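Local coordinates for protein trehalose-6-phosphate phosphatase (Cryptococcus neoformans, PDB 5DX9) that is a magnesium-binding phosphatase of the haloacid dehalogenase (HAD) superfamily, built on a Rossmann-like core, at residues 190-193 / 194-197; 242-245 / 246-250. All blocks are in the same frame, centred on the assembly; numbering follows the deposited sequence.

Contact 1: residues 190-193 / 194-197; sequences KGEI and VRRL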
loop_
_atom_site.group_PDB
_atom_site.type_symbol
_atom_site.label_atom_id
_atom_site.label_comp_id
_atom_site.label_asym_id
_atom_site.label_seq_id
_atom_site.Cartn_x
_atom_site.Cartn_y
_atom_site.Cartn_z
ATOM N N LYS A 190 -1.136 -3.233 4.585
ATOM C CA LYS A 190 -0.667 -3.277 3.210
ATOM C C LYS A 190 0.339 -4.402 2.995
ATOM O O LYS A 190 0.507 -4.887 1.876
ATOM C CB LYS A 190 -0.044 -1.939 2.825
ATOM C CG LYS A 190 -1.010 -0.769 2.857
ATOM C CD LYS A 190 -0.242 0.526 2.727
ATOM C CE LYS A 190 -1.167 1.720 2.627
ATOM N NZ LYS A 190 -0.429 3.015 2.735
ATOM N N GLY A 191 1.002 -4.813 4.070
ATOM C CA GLY A 191 1.985 -5.878 4.004
ATOM C C GLY A 191 1.369 -7.227 3.683
ATOM O O GLY A 191 1.928 -8.006 2.910
ATOM N N GLU A 192 0.215 -7.508 4.281
ATOM C CA GLU A 192 -0.456 -8.783 4.061
ATOM C C GLU A 192 -0.943 -8.903 2.623
ATOM O O GLU A 192 -0.998 -9.999 2.070
ATOM C CB GLU A 192 -1.627 -8.952 5.032
ATOM C CG GLU A 192 -1.200 -9.233 6.460
ATOM C CD GLU A 192 -0.395 -10.512 6.574
ATOM O OE1 GLU A 192 -0.517 -11.374 5.676
ATOM O OE2 GLU A 192 0.362 -10.653 7.557
ATOM N N ILE A 193 -1.298 -7.773 2.027
ATOM C CA ILE A 193 -1.740 -7.753 0.639
ATOM C C ILE A 193 -0.589 -8.125 -0.288
ATOM O O ILE A 193 -0.750 -8.924 -1.210
ATOM C CB ILE A 193 -2.289 -6.377 0.238
ATOM C CG1 ILE A 193 -3.503 -6.018 1.101
ATOM C CG2 ILE A 193 -2.641 -6.354 -1.239
ATOM C CD1 ILE A 193 -4.602 -7.062 1.086
ATOM N N VAL A 194 0.574 -7.536 -0.027
ATOM C CA VAL A 194 1.776 -7.827 -0.795
ATOM C C VAL A 194 2.101 -9.314 -0.746
ATOM O O VAL A 194 2.500 -9.905 -1.747
ATOM C CB VAL A 194 2.983 -7.029 -0.272
ATOM C CG1 VAL A 194 4.262 -7.478 -0.968
ATOM C CG2 VAL A 194 2.751 -5.530 -0.448
ATOM N N ARG A 195 1.915 -9.912 0.426
ATOM C CA ARG A 195 2.220 -11.324 0.618
ATOM C C ARG A 195 1.208 -12.204 -0.104
ATOM O O ARG A 195 1.573 -13.207 -0.716
ATOM C CB ARG A 195 2.259 -11.660 2.107
ATOM C CG ARG A 195 3.275 -10.830 2.870
ATOM C CD ARG A 195 4.064 -11.676 3.841
ATOM N NE ARG A 195 3.339 -11.907 5.085
ATOM C CZ ARG A 195 3.350 -11.066 6.115
ATOM N NH1 ARG A 195 4.040 -9.935 6.040
ATOM N NH2 ARG A 195 2.666 -11.352 7.215
ATOM N N ARG A 196 -0.063 -11.824 -0.025
ATOM C CA ARG A 196 -1.102 -12.480 -0.806
ATOM C C ARG A 196 -0.737 -12.473 -2.287
ATOM O O ARG A 196 -0.843 -13.492 -2.968
ATOM C CB ARG A 196 -2.451 -11.793 -0.597
ATOM C CG ARG A 196 -3.518 -12.217 -1.595
ATOM C CD ARG A 196 -4.597 -11.158 -1.720
ATOM N NE ARG A 196 -5.568 -11.488 -2.759
ATOM C CZ ARG A 196 -6.739 -12.064 -2.524
ATOM N NH1 ARG A 196 -7.091 -12.370 -1.282
ATOM N NH2 ARG A 196 -7.562 -12.332 -3.529
ATOM N N LEU A 197 -0.295 -11.316 -2.773
ATOM C CA LEU A 197 0.076 -11.172 -4.176
ATOM C C LEU A 197 1.294 -12.019 -4.541
ATOM O O LEU A 197 1.356 -12.579 -5.635
ATOM C CB LEU A 197 0.346 -9.705 -4.511
ATOM C CG LEU A 197 -0.852 -8.768 -4.356
ATOM C CD1 LEU A 197 -0.599 -7.459 -5.078
ATOM C CD2 LEU A 197 -2.112 -9.438 -4.868
#

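Contact 2: residues 242-245 / 246-250; sequences PPVA and VTSAL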
loop_
_atom_site.group_PDB
_atom_site.type_symbol
_atom_site.label_atom_id
_atom_site.label_comp_id
_atom_site.label_asym_id
_atom_site.label_seq_id
_atom_site.Cartn_x
_atom_site.Cartn_y
_atom_site.Cartn_z
ATOM N N PRO A 242 0.804 -20.375 2.714
ATOM C CA PRO A 242 -0.356 -19.523 2.421
ATOM C C PRO A 242 -0.564 -18.475 3.515
ATOM O O PRO A 242 -0.770 -18.836 4.673
ATOM C CB PRO A 242 -1.521 -20.516 2.371
ATOM C CG PRO A 242 -0.884 -21.831 2.047
ATOM C CD PRO A 242 0.452 -21.805 2.727
ATOM N N PRO A 243 -0.506 -17.188 3.147
ATOM C CA PRO A 243 -0.601 -16.078 4.100
ATOM C C PRO A 243 -2.030 -15.787 4.547
ATOM O O PRO A 243 -2.983 -16.247 3.920
ATOM C CB PRO A 243 -0.029 -14.900 3.311
ATOM C CG PRO A 243 -0.396 -15.206 1.905
ATOM C CD PRO A 243 -0.317 -16.708 1.766
ATOM N N VAL A 244 -2.162 -15.013 5.619
ATOM C CA VAL A 244 -3.459 -14.703 6.211
ATOM C C VAL A 244 -4.390 -14.002 5.229
ATOM O O VAL A 244 -5.593 -14.257 5.216
ATOM C CB VAL A 244 -3.292 -13.821 7.465
ATOM C CG1 VAL A 244 -4.646 -13.446 8.048
ATOM C CG2 VAL A 244 -2.445 -14.540 8.502
ATOM N N ALA A 245 -3.829 -13.125 4.401
ATOM C CA ALA A 245 -4.620 -12.382 3.426
ATOM C C ALA A 245 -5.165 -13.299 2.333
ATOM O O ALA A 245 -5.932 -12.867 1.475
ATOM C CB ALA A 245 -3.795 -11.266 2.815
ATOM N N VAL A 246 -4.758 -14.563 2.370
ATOM C CA VAL A 246 -5.251 -15.556 1.428
ATOM C C VAL A 246 -6.227 -16.520 2.099
ATOM O O VAL A 246 -7.286 -16.829 1.554
ATOM C CB VAL A 246 -4.097 -16.370 0.810
ATOM C CG1 VAL A 246 -4.634 -17.619 0.127
ATOM C CG2 VAL A 246 -3.293 -15.511 -0.157
ATOM N N THR A 247 -5.862 -16.980 3.289
ATOM C CA THR A 247 -6.602 -18.034 3.972
ATOM C C THR A 247 -7.872 -17.534 4.652
ATOM O O THR A 247 -8.869 -18.254 4.723
ATOM C CB THR A 247 -5.722 -18.725 5.027
ATOM O OG1 THR A 247 -5.238 -17.751 5.962
ATOM C CG2 THR A 247 -4.543 -19.409 4.358
ATOM N N SER A 248 -7.831 -16.306 5.154
ATOM C CA SER A 248 -8.959 -15.742 5.887
ATOM C C SER A 248 -10.191 -15.579 5.001
ATOM O O SER A 248 -11.319 -15.606 5.489
ATOM C CB SER A 248 -8.575 -14.395 6.503
ATOM O OG SER A 248 -8.117 -13.493 5.514
ATOM N N ALA A 249 -9.968 -15.417 3.699
ATOM C CA ALA A 249 -11.062 -15.238 2.745
ATOM C C ALA A 249 -11.704 -16.572 2.373
ATOM O O ALA A 249 -12.852 -16.619 1.925
ATOM C CB ALA A 249 -10.561 -14.524 1.495
ATOM N N LEU A 250 -10.956 -17.654 2.563
ATOM C CA LEU A 250 -11.416 -18.983 2.185
ATOM C C LEU A 250 -12.127 -19.690 3.336
ATOM O O LEU A 250 -12.093 -19.229 4.477
ATOM C CB LEU A 250 -10.236 -19.831 1.709
ATOM C CG LEU A 250 -9.367 -19.232 0.602
ATOM C CD1 LEU A 250 -8.147 -20.106 0.357
ATOM C CD2 LEU A 250 -10.168 -19.050 -0.681
#

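Contact 1: residues 190-193 / 194-197
The carboxylate of Glu192 lies over one face of the Arg195 guanidinium, with CD above that face and the two planes turned 78° apart. Gly191 O approaches the same guanidinium obliquely. Glu192 OE2 makes the salt bridge to Arg195 NH2; the modelled separation of 2.4 Å between them is so short that its exact length is doubtful. Glu192 OE1 stays 3.5 Å from Arg195 NH2. Both side chains bend to meet: Glu192 folds back at chi2 (-61°), while Arg195 turns at chi2 and again at chi3 (-81°). On the way, Arg195 CG passes 3.1 Å from Gly191 O.

Under these charges runs regular alpha-helix: the N-H groups of Val194, Arg195, Arg196 and Leu197 bond to the carbonyls of Lys190, Gly191, Glu192 and Ile193. The Arg196 N to Glu192 O bond, at 2.9 Å, is nearly straight. On the buried flank, Ile193 CG2 comes within 4.3 Å of Leu197 CG, and Val194 CG2 rests 3.3 Å from Lys190 O. Ile65 of strand 60-65 touches Ile193 and Val194, while Tyr63 meets Leu197.

Lys190 extends away from the turn. Its NZ forms a hydrogen bond to Thr215 OG1 and salt bridges to Asp216 OD2 and the phosphate of the bound 6-O-phosphono-alpha-D-glucopyranose; its side chain comes within about 5 Å of the magnesium ion. Arg196 also leads away, to a salt bridge with Glu200 and a hydrogen bond with Gln95.

The chemistry is thus divided along the helix: its first residue presents an ammonium group to the phosphate, consistent with the motif III lysine of HAD phosphatases, aliphatic side chains meet the central sheet, and Glu192 and Arg195 probably offset each other's charge on the less buried flank.

Contact 2: residues 242-245 / 246-250
Apolar contact comes first: Pro243 CG lies 3.6 Å from Val246 CG2, with ring atom CD almost as near. Val246 CG2 sits beside its own backbone N, anti to the carbonyl carbon (chi1 165° for CG1), and this turns it back to the proline. One residue earlier, Pro242 CB packs 3.8 Å from Thr247 CG2. Tyr199 of helix 190-200 touches both prolines, and Leu258 adds to the apolar surroundings of Pro242 and Val246.

Pro243 O takes two backbone donors. Val246 N reaches it at 2.9 Å from above the carbonyl plane, and Thr247 N reaches Pro243 O at 3.0 Å within that plane, so an i to i+3 (3-10-type) and an i to i+4 (alpha-type) bond share one acceptor. Ser248 N bonds to Val244 O at 3.0 Å. Beyond the turn, Leu250 N bonds back to Thr247 O.

Hydroxyls reinforce the same two oxygens, those of Pro243 and Val244. Ser248 OG donates to Val244 O at 2.7 Å; it and Ser248 N arrive from opposite faces of the carbonyl plane and hold that oxygen between them. With chi1 at 57°, OG lies between the serine's own N and carbonyl carbon, close enough to reach back one turn. Thr247 OG1 adds only a weak bond to Pro243 O, 3.4 Å long.

Pro243 occupies the N-cap position, the mixed i+3 and i+4 bonding marks a short, irregular helix, and a serine OG bonding to the i-4 carbonyl is a common helix interaction; helix 244-247 thus follows strand 238-240 and packs against helix 190-200 of the HAD domain.

Overall arrangement
Along the chain, contact 1 comes first, in the opening turns of helix 190-200; strand 206-211 of the central sheet, helix 217-225 and strand 238-240 follow before contact 2 at 242-250. The two are in series, neither nested nor crossed, and each closes only a helical turn. In space they adjoin, their centres about 10 Å apart. Arg196 NH1 reaches Ala245 O at 3.0 Å, probably as a hydrogen bond, while Ala245 CB packs on Glu192 O and Val246 CG2 on Arg196 CG. Helix 190-200 therefore lies between strand 60-65 and helix 244-247, joining the pocket-bearing core to this more peripheral turn.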